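Local atomic coordinates of putative uncharacterized protein (Wolbachia pipientis, PDB entry 3F4S), a protein that probably acts as a DsbA-type thiol-disulfide oxidoreductase that introduces disulfide bonds into substrate proteins. Residues I41-Y46 with M75-R80; R80-D85 with L167-V172. The protein carries 1 engineered substitution. One frame throughout, in Å; residues are numbered along the deposited sequence. Where two conformers were deposited one is given.

Contact 1: residues I41-Y46 with M75-R80; sequences ILMIEY and MLYIFR
Glu45 and Tyr77 join their polar ends on one face of two parallel strands. The phenol OH of Tyr77 donates to Glu45 OE1 at 2.6 Å, approaching from above the carboxylate plane, and OE2 is bound by His58. The carboxylate also meets the rim of the Phe79 ring, with the two planes 87° apart. On the opposite face, Arg80 NH1 bonds Tyr46 OH at 3.0 Å within the guanidinium plane; NH1 also reaches Leu24 O, and NH2 forms a salt bridge to Asp31. A methyl of Ile44, CG2, lies over one face of the Arg80 guanidinium, offset toward its rim. Five backbone bonds connect the strands, running between Ile41, Met43 and Glu45 on one side and Leu76, Ile78 and Arg80 on the other. This pairing belongs to the beta-alpha-beta crossover of the thioredoxin fold, with Glu45 near the CxxC cysteines. Aromatic contacts add to it: Arg80 CB sits 3.9 Å from the centroid of the Tyr46 ring, over its face, whereas Met43 SD lies at the edge of Tyr77. Met43 then bends at chi3 (-71°), and its CE is 3.9 Å from Met75 CE. Among the apolar pairs, Leu42 CD1 touches Ile78 CD1 at 3.8 Å.

Contact 2: residues R80-D85 with L167-V172; sequences RHFPLD and LGITAV. Engineered in segment 167-172: Val172 (natural residue Thr).
Phe82 and Val172 touch where the chain leaves strand 75-81, and the rest of the Phe82 side chain continues toward Ile169. Phe82 CB is 4.1 Å from CG1 of Val172, an engineered residue that replaces the natural threonine. With CG anti to the backbone N (chi1 -159°), the root of the ring stays beside the same methyl: Phe82 CG is 3.9 Å and CD2 3.8 Å from Val172 CG1. The far end changes partner. CE1 and CZ of Phe82 share Ile169 CG2, each at 3.7 Å, and CZ also comes within 4.0 Å of the carbonyl oxygen Ile169 O. The two side chains run alongside with opposite headings. Tyr46 together with Lys160 and Ile164 of helix 150-167 adds further packing around Phe82. Nearer the surface, Leu84 and Val172 meet tip to tip, Leu84 CD1 standing 4.0 Å from Val172 CG2. Val172 was modelled in two conformers, so its distances describe one of them. The segment 167-172 begins at the end of helix 150-167, where Gly168 departs with positive phi, and the Val172 side chain touches the CxxC motif that holds the Cys51-Cys54 disulfide. A loop approaching this disulfide, probably the redox-active one, just ahead of strand 174-179 is consistent with the cis-proline loop of thioredoxin-fold oxidoreductases.

In the fold
Read from the N terminus, contact 1 closes first: strand 41-47 runs out to the Cys51-Cys54 disulfide, helices 52-60 and 62-70 follow, and strand 75-81 returns alongside. Contact 2 opens at Arg80, the residue the two share, so the loops come in series and neither crosses the other. The 81 residues between its segments are mostly helical, contain the Cys97-Cys146 disulfide, and include what is probably the helical insertion of DsbA proteins; contact 2 brings the two ends of this stretch together beside the thioredoxin-fold sheet. Tyr46 bridges the contacts, touching Leu167, Ile169 and Val172, and so connects the central sheet to the loop that leads into strand 174-179.

Contact 1: residues I41-Y46 with M75-R80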
ATOM      1  N   ILE A  41      14.699  -3.711   6.668  1.00 29.65           N
ATOM      2  CA  ILE A  41      14.168  -3.992   5.339  1.00 29.31           C
ATOM      3  C   ILE A  41      13.022  -3.045   5.011  1.00 29.14           C
ATOM      4  O   ILE A  41      12.295  -2.612   5.903  1.00 29.40           O
ATOM      5  CB  ILE A  41      13.681  -5.458   5.225  1.00 27.77           C
ATOM      6  CG1 ILE A  41      14.827  -6.418   5.564  1.00 29.14           C
ATOM      7  CG2 ILE A  41      13.101  -5.750   3.835  1.00 27.55           C
ATOM      8  CD1 ILE A  41      16.086  -6.185   4.743  1.00 30.81           C
ATOM      9  N   LEU A  42      12.874  -2.726   3.728  1.00 27.67           N
ATOM     10  CA  LEU A  42      11.806  -1.855   3.250  1.00 26.66           C
ATOM     11  C   LEU A  42      10.957  -2.573   2.209  1.00 24.54           C
ATOM     12  O   LEU A  42      11.490  -3.163   1.272  1.00 25.01           O
ATOM     13  CB  LEU A  42      12.398  -0.593   2.618  1.00 27.27           C
ATOM     14  CG  LEU A  42      11.417   0.282   1.828  1.00 28.56           C
ATOM     15  CD1 LEU A  42      10.293   0.765   2.729  1.00 28.08           C
ATOM     16  CD2 LEU A  42      12.141   1.463   1.181  1.00 30.67           C
ATOM     17  N   MET A  43       9.639  -2.512   2.368  1.00 22.62           N
ATOM     18  CA  MET A  43       8.716  -2.975   1.337  1.00 22.67           C
ATOM     19  C   MET A  43       7.813  -1.828   0.910  1.00 22.51           C
ATOM     20  O   MET A  43       7.152  -1.208   1.743  1.00 23.39           O
ATOM     21  CB  MET A  43       7.852  -4.143   1.823  1.00 23.39           C
ATOM     22  CG  MET A  43       6.654  -4.434   0.907  1.00 22.49           C
ATOM     23  SD  MET A  43       5.592  -5.764   1.498  1.00 24.65           S
ATOM     24  CE  MET A  43       6.649  -7.181   1.232  1.00 27.44           C
ATOM     25  N   ILE A  44       7.796  -1.547  -0.389  1.00 21.61           N
ATOM     26  CA  ILE A  44       6.855  -0.597  -0.964  1.00 19.96           C
ATOM     27  C   ILE A  44       5.897  -1.388  -1.831  1.00 19.97           C
ATOM     28  O   ILE A  44       6.325  -2.151  -2.686  1.00 22.30           O
ATOM     29  CB  ILE A  44       7.575   0.460  -1.831  1.00 20.95           C
ATOM     30  CG1 ILE A  44       8.514   1.304  -0.964  1.00 23.35           C
ATOM     31  CG2 ILE A  44       6.560   1.350  -2.568  1.00 23.33           C
ATOM     32  CD1 ILE A  44       9.481   2.176  -1.760  1.00 24.27           C
ATOM     33  N   GLU A  45       4.603  -1.232  -1.583  1.00 19.13           N
ATOM     34  CA  GLU A  45       3.588  -1.911  -2.368  1.00 18.54           C
ATOM     35  C   GLU A  45       2.734  -0.889  -3.106  1.00 17.75           C
ATOM     36  O   GLU A  45       2.254   0.074  -2.501  1.00 19.71           O
ATOM     37  CB  GLU A  45       2.682  -2.759  -1.465  1.00 18.59           C
ATOM     38  CG  GLU A  45       1.503  -3.353  -2.218  1.00 17.89           C
ATOM     39  CD  GLU A  45       0.526  -4.129  -1.329  1.00 18.19           C
ATOM     40  OE1 GLU A  45       0.802  -4.313  -0.120  1.00 21.23           O
ATOM     41  OE2 GLU A  45      -0.526  -4.562  -1.847  1.00 19.60           O
ATOM     42  N   TYR A  46       2.542  -1.098  -4.406  1.00 17.55           N
ATOM     43  CA  TYR A  46       1.524  -0.376  -5.163  1.00 19.13           C
ATOM     44  C   TYR A  46       0.373  -1.325  -5.467  1.00 18.15           C
ATOM     45  O   TYR A  46       0.582  -2.414  -6.006  1.00 18.83           O
ATOM     46  CB  TYR A  46       2.087   0.139  -6.486  1.00 20.65           C
ATOM     47  CG  TYR A  46       3.019   1.321  -6.376  1.00 20.21           C
ATOM     48  CD1 TYR A  46       2.533   2.626  -6.453  1.00 18.86           C
ATOM     49  CD2 TYR A  46       4.386   1.136  -6.209  1.00 21.76           C
ATOM     50  CE1 TYR A  46       3.393   3.719  -6.370  1.00 19.16           C
ATOM     51  CE2 TYR A  46       5.252   2.218  -6.121  1.00 21.62           C
ATOM     52  CZ  TYR A  46       4.750   3.504  -6.199  1.00 21.31           C
ATOM     53  OH  TYR A  46       5.609   4.569  -6.123  1.00 23.75           O
ATOM     54  N   MET A  75      10.904  -5.021   9.216  1.00 29.01           N
ATOM     55  CA  MET A  75      10.582  -4.439   7.920  1.00 29.11           C
ATOM     56  C   MET A  75       9.633  -3.254   8.036  1.00 29.73           C
ATOM     57  O   MET A  75       8.635  -3.314   8.759  1.00 29.44           O
ATOM     58  CB  MET A  75       9.963  -5.508   7.012  1.00 27.44           C
ATOM     59  CG  MET A  75       9.677  -5.052   5.583  1.00 27.85           C
ATOM     60  SD  MET A  75       9.138  -6.420   4.534  1.00 27.91           S
ATOM     61  CE  MET A  75       7.404  -6.523   4.986  1.00 26.85           C
ATOM     62  N   LEU A  76       9.965  -2.183   7.318  1.00 28.34           N
ATOM     63  CA  LEU A  76       9.103  -1.015   7.175  1.00 28.39           C
ATOM     64  C   LEU A  76       8.213  -1.198   5.948  1.00 26.63           C
ATOM     65  O   LEU A  76       8.704  -1.525   4.869  1.00 27.29           O
ATOM     66  CB  LEU A  76       9.953   0.245   7.012  1.00 28.42           C
ATOM     67  CG  LEU A  76       9.232   1.551   6.663  1.00 28.71           C
ATOM     68  CD1 LEU A  76       8.236   1.915   7.748  1.00 27.88           C
ATOM     69  CD2 LEU A  76      10.231   2.692   6.438  1.00 29.66           C
ATOM     70  N   TYR A  77       6.911  -0.983   6.111  1.00 22.89           N
ATOM     71  CA  TYR A  77       5.952  -1.187   5.024  1.00 22.79           C
ATOM     72  C   TYR A  77       5.334   0.129   4.571  1.00 24.16           C
ATOM     73  O   TYR A  77       4.773   0.877   5.381  1.00 25.21           O
ATOM     74  CB  TYR A  77       4.863  -2.163   5.474  1.00 23.25           C
ATOM     75  CG  TYR A  77       3.700  -2.336   4.529  1.00 21.75           C
ATOM     76  CD1 TYR A  77       3.836  -3.058   3.349  1.00 22.66           C
ATOM     77  CD2 TYR A  77       2.445  -1.810   4.837  1.00 21.31           C
ATOM     78  CE1 TYR A  77       2.759  -3.238   2.489  1.00 20.43           C
ATOM     79  CE2 TYR A  77       1.367  -1.976   3.983  1.00 20.01           C
ATOM     80  CZ  TYR A  77       1.525  -2.693   2.812  1.00 21.20           C
ATOM     81  OH  TYR A  77       0.448  -2.874   1.968  1.00 20.93           O
ATOM     82  N   ILE A  78       5.438   0.401   3.273  1.00 22.92           N
ATOM     83  CA  ILE A  78       4.874   1.607   2.685  1.00 23.35           C
ATOM     84  C   ILE A  78       3.917   1.243   1.560  1.00 22.22           C
ATOM     85  O   ILE A  78       4.340   0.762   0.505  1.00 24.76           O
ATOM     86  CB  ILE A  78       5.971   2.526   2.122  1.00 24.59           C
ATOM     87  CG1 ILE A  78       6.953   2.921   3.227  1.00 27.36           C
ATOM     88  CG2 ILE A  78       5.346   3.752   1.459  1.00 24.88           C
ATOM     89  CD1 ILE A  78       8.052   3.874   2.781  1.00 29.38           C
ATOM     90  N   PHE A  79       2.628   1.474   1.794  1.00 19.70           N
ATOM     91  CA  PHE A  79       1.594   1.211   0.805  1.00 18.73           C
ATOM     92  C   PHE A  79       1.347   2.488   0.019  1.00 20.23           C
ATOM     93  O   PHE A  79       1.154   3.556   0.611  1.00 21.78           O
ATOM     94  CB  PHE A  79       0.295   0.782   1.491  1.00 19.24           C
ATOM     95  CG  PHE A  79      -0.814   0.442   0.530  1.00 19.14           C
ATOM     96  CD1 PHE A  79      -0.746  -0.703  -0.245  1.00 20.53           C
ATOM     97  CD2 PHE A  79      -1.921   1.266   0.400  1.00 20.93           C
ATOM     98  CE1 PHE A  79      -1.757  -1.025  -1.131  1.00 21.53           C
ATOM     99  CE2 PHE A  79      -2.942   0.951  -0.487  1.00 21.52           C
ATOM    100  CZ  PHE A  79      -2.858  -0.201  -1.255  1.00 20.97           C
ATOM    101  N   ARG A  80       1.354   2.375  -1.306  1.00 20.23           N
ATOM    102  CA  ARG A  80       1.059   3.505  -2.183  1.00 19.64           C
ATOM    103  C   ARG A  80      -0.121   3.163  -3.080  1.00 17.72           C
ATOM    104  O   ARG A  80      -0.203   2.057  -3.627  1.00 20.21           O
ATOM    105  CB  ARG A  80       2.287   3.896  -3.011  1.00 19.97           C
ATOM    106  CG  ARG A  80       3.405   4.512  -2.168  1.00 20.96           C
ATOM    107  CD  ARG A  80       4.657   4.822  -2.979  1.00 21.97           C
ATOM    108  NE  ARG A  80       5.736   5.289  -2.112  1.00 23.41           N
ATOM    109  CZ  ARG A  80       7.015   5.328  -2.471  1.00 24.96           C
ATOM    110  NH1 ARG A  80       7.372   4.930  -3.687  1.00 26.40           N
ATOM    111  NH2 ARG A  80       7.933   5.769  -1.619  1.00 26.22           N
TER

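Contact 2: residues R80-D85 with L167-V172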
ATOM      1  N   ARG A  80       1.354   2.375  -1.306  1.00 20.23           N
ATOM      2  CA  ARG A  80       1.059   3.505  -2.183  1.00 19.64           C
ATOM      3  C   ARG A  80      -0.121   3.163  -3.080  1.00 17.72           C
ATOM      4  O   ARG A  80      -0.203   2.057  -3.627  1.00 20.21           O
ATOM      5  CB  ARG A  80       2.287   3.896  -3.011  1.00 19.97           C
ATOM      6  CG  ARG A  80       3.405   4.512  -2.168  1.00 20.96           C
ATOM      7  CD  ARG A  80       4.657   4.822  -2.979  1.00 21.97           C
ATOM      8  NE  ARG A  80       5.736   5.289  -2.112  1.00 23.41           N
ATOM      9  CZ  ARG A  80       7.015   5.328  -2.471  1.00 24.96           C
ATOM     10  NH1 ARG A  80       7.372   4.930  -3.687  1.00 26.40           N
ATOM     11  NH2 ARG A  80       7.933   5.769  -1.619  1.00 26.22           N
ATOM     12  N   HIS A  81      -1.049   4.105  -3.209  1.00 17.50           N
ATOM     13  CA  HIS A  81      -2.270   3.869  -3.972  1.00 16.92           C
ATOM     14  C   HIS A  81      -1.990   3.796  -5.474  1.00 17.05           C
ATOM     15  O   HIS A  81      -1.098   4.481  -5.998  1.00 20.81           O
ATOM     16  CB  HIS A  81      -3.296   4.974  -3.696  1.00 17.67           C
ATOM     17  CG  HIS A  81      -3.897   4.914  -2.323  1.00 18.25           C
ATOM     18  ND1 HIS A  81      -4.663   3.851  -1.894  1.00 20.13           N
ATOM     19  CD2 HIS A  81      -3.853   5.788  -1.288  1.00 18.02           C
ATOM     20  CE1 HIS A  81      -5.064   4.070  -0.654  1.00 18.67           C
ATOM     21  NE2 HIS A  81      -4.587   5.239  -0.263  1.00 19.11           N
ATOM     22  N   PHE A  82      -2.752   2.954  -6.161  1.00 16.98           N
ATOM     23  CA  PHE A  82      -2.691   2.871  -7.611  1.00 16.20           C
ATOM     24  C   PHE A  82      -4.107   2.618  -8.106  1.00 16.79           C
ATOM     25  O   PHE A  82      -4.429   1.510  -8.541  1.00 16.10           O
ATOM     26  CB  PHE A  82      -1.775   1.723  -8.036  1.00 17.20           C
ATOM     27  CG  PHE A  82      -1.251   1.848  -9.442  1.00 17.93           C
ATOM     28  CD1 PHE A  82      -0.033   2.462  -9.686  1.00 20.45           C
ATOM     29  CD2 PHE A  82      -1.976   1.354 -10.516  1.00 18.95           C
ATOM     30  CE1 PHE A  82       0.465   2.577 -10.979  1.00 22.22           C
ATOM     31  CE2 PHE A  82      -1.488   1.465 -11.815  1.00 20.66           C
ATOM     32  CZ  PHE A  82      -0.264   2.079 -12.046  1.00 22.26           C
ATOM     33  N   PRO A  83      -4.976   3.640  -8.028  1.00 16.63           N
ATOM     34  CA  PRO A  83      -6.376   3.355  -8.360  0.50 15.98           C
ATOM     35  C   PRO A  83      -6.606   3.258  -9.858  1.00 18.16           C
ATOM     36  O   PRO A  83      -5.897   3.891 -10.646  1.00 18.48           O
ATOM     37  CB  PRO A  83      -7.132   4.540  -7.750  0.50 14.44           C
ATOM     38  CG  PRO A  83      -6.188   5.094  -6.714  0.50 14.63           C
ATOM     39  CD  PRO A  83      -4.834   4.923  -7.321  0.50 14.08           C
ATOM     40  N   LEU A  84      -7.582   2.435 -10.227  1.00 17.03           N
ATOM     41  CA  LEU A  84      -7.844   2.128 -11.630  1.00 16.76           C
ATOM     42  C   LEU A  84      -9.282   2.407 -12.042  1.00 18.69           C
ATOM     43  O   LEU A  84      -9.650   2.212 -13.206  1.00 22.59           O
ATOM     44  CB  LEU A  84      -7.505   0.664 -11.921  1.00 17.69           C
ATOM     45  CG  LEU A  84      -6.023   0.323 -11.768  1.00 19.86           C
ATOM     46  CD1 LEU A  84      -5.822  -1.164 -11.919  1.00 23.40           C
ATOM     47  CD2 LEU A  84      -5.181   1.090 -12.786  1.00 22.69           C
ATOM     48  N   ASP A  85     -10.094   2.855 -11.093  1.00 15.05           N
ATOM     49  CA  ASP A  85     -11.505   3.083 -11.375  1.00 17.11           C
ATOM     50  C   ASP A  85     -12.087   4.083 -10.384  1.00 15.49           C
ATOM     51  O   ASP A  85     -11.389   4.559  -9.473  1.00 15.02           O
ATOM     52  CB  ASP A  85     -12.265   1.758 -11.321  1.00 16.90           C
ATOM     53  CG  ASP A  85     -12.003   1.004 -10.037  1.00 19.97           C
ATOM     54  OD1 ASP A  85     -12.087   1.621  -8.976  1.00 22.56           O
ATOM     55  OD2 ASP A  85     -11.703  -0.198 -10.076  1.00 24.48           O
ATOM     56  N   LEU A 167       8.716   3.840 -12.766  1.00 34.67           N
ATOM     57  CA  LEU A 167       8.865   2.469 -12.301  1.00 35.49           C
ATOM     58  C   LEU A 167       8.276   1.442 -13.267  1.00 38.70           C
ATOM     59  O   LEU A 167       8.396   0.239 -13.045  1.00 41.48           O
ATOM     60  CB  LEU A 167       8.264   2.308 -10.902  1.00 33.86           C
ATOM     61  CG  LEU A 167       8.891   3.176  -9.810  1.00 33.25           C
ATOM     62  CD1 LEU A 167       8.077   3.105  -8.523  1.00 32.44           C
ATOM     63  CD2 LEU A 167      10.328   2.759  -9.572  1.00 33.89           C
ATOM     64  N   GLY A 168       7.644   1.919 -14.335  1.00 37.56           N
ATOM     65  CA  GLY A 168       7.105   1.042 -15.361  1.00 38.37           C
ATOM     66  C   GLY A 168       5.943   0.169 -14.919  1.00 39.15           C
ATOM     67  O   GLY A 168       5.761  -0.941 -15.424  1.00 39.84           O
ATOM     68  N   ILE A 169       5.140   0.666 -13.986  1.00 36.20           N
ATOM     69  CA  ILE A 169       4.023  -0.121 -13.477  1.00 33.99           C
ATOM     70  C   ILE A 169       2.848  -0.152 -14.453  1.00 35.33           C
ATOM     71  O   ILE A 169       2.337   0.889 -14.868  1.00 35.90           O
ATOM     72  CB  ILE A 169       3.554   0.379 -12.098  1.00 30.50           C
ATOM     73  CG1 ILE A 169       4.720   0.342 -11.110  1.00 29.62           C
ATOM     74  CG2 ILE A 169       2.391  -0.465 -11.592  1.00 29.51           C
ATOM     75  CD1 ILE A 169       4.328   0.701  -9.697  1.00 30.36           C
ATOM     76  N   THR A 170       2.430  -1.358 -14.822  1.00 37.28           N
ATOM     77  CA  THR A 170       1.253  -1.527 -15.665  1.00 39.05           C
ATOM     78  C   THR A 170       0.170  -2.287 -14.911  1.00 42.24           C
ATOM     79  O   THR A 170      -0.958  -1.807 -14.771  1.00 47.70           O
ATOM     80  CB  THR A 170       1.591  -2.247 -16.982  1.00 41.27           C
ATOM     81  OG1 THR A 170       2.107  -3.551 -16.697  1.00 43.09           O
ATOM     82  CG2 THR A 170       2.640  -1.457 -17.761  1.00 40.89           C
ATOM     83  N   ALA A 171       0.522  -3.465 -14.408  1.00 38.72           N
ATOM     84  CA  ALA A 171      -0.415  -4.280 -13.648  1.00 34.90           C
ATOM     85  C   ALA A 171      -0.109  -4.227 -12.158  1.00 31.03           C
ATOM     86  O   ALA A 171       1.021  -3.967 -11.754  1.00 33.25           O
ATOM     87  CB  ALA A 171      -0.378  -5.713 -14.134  1.00 35.83           C
ATOM     88  N   VAL A 172      -1.127  -4.476 -11.342  0.50 29.11           N
ATOM     89  CA  VAL A 172      -0.956  -4.503  -9.898  0.50 27.08           C
ATOM     90  C   VAL A 172      -1.412  -5.858  -9.361  0.50 27.63           C
ATOM     91  O   VAL A 172      -2.207  -6.548 -10.005  0.50 28.86           O
ATOM     92  CB  VAL A 172      -1.720  -3.337  -9.214  0.50 23.85           C
ATOM     93  CG1 VAL A 172      -0.905  -2.055  -9.298  0.50 23.70           C
ATOM     94  CG2 VAL A 172      -3.102  -3.146  -9.845  0.50 22.78           C
TER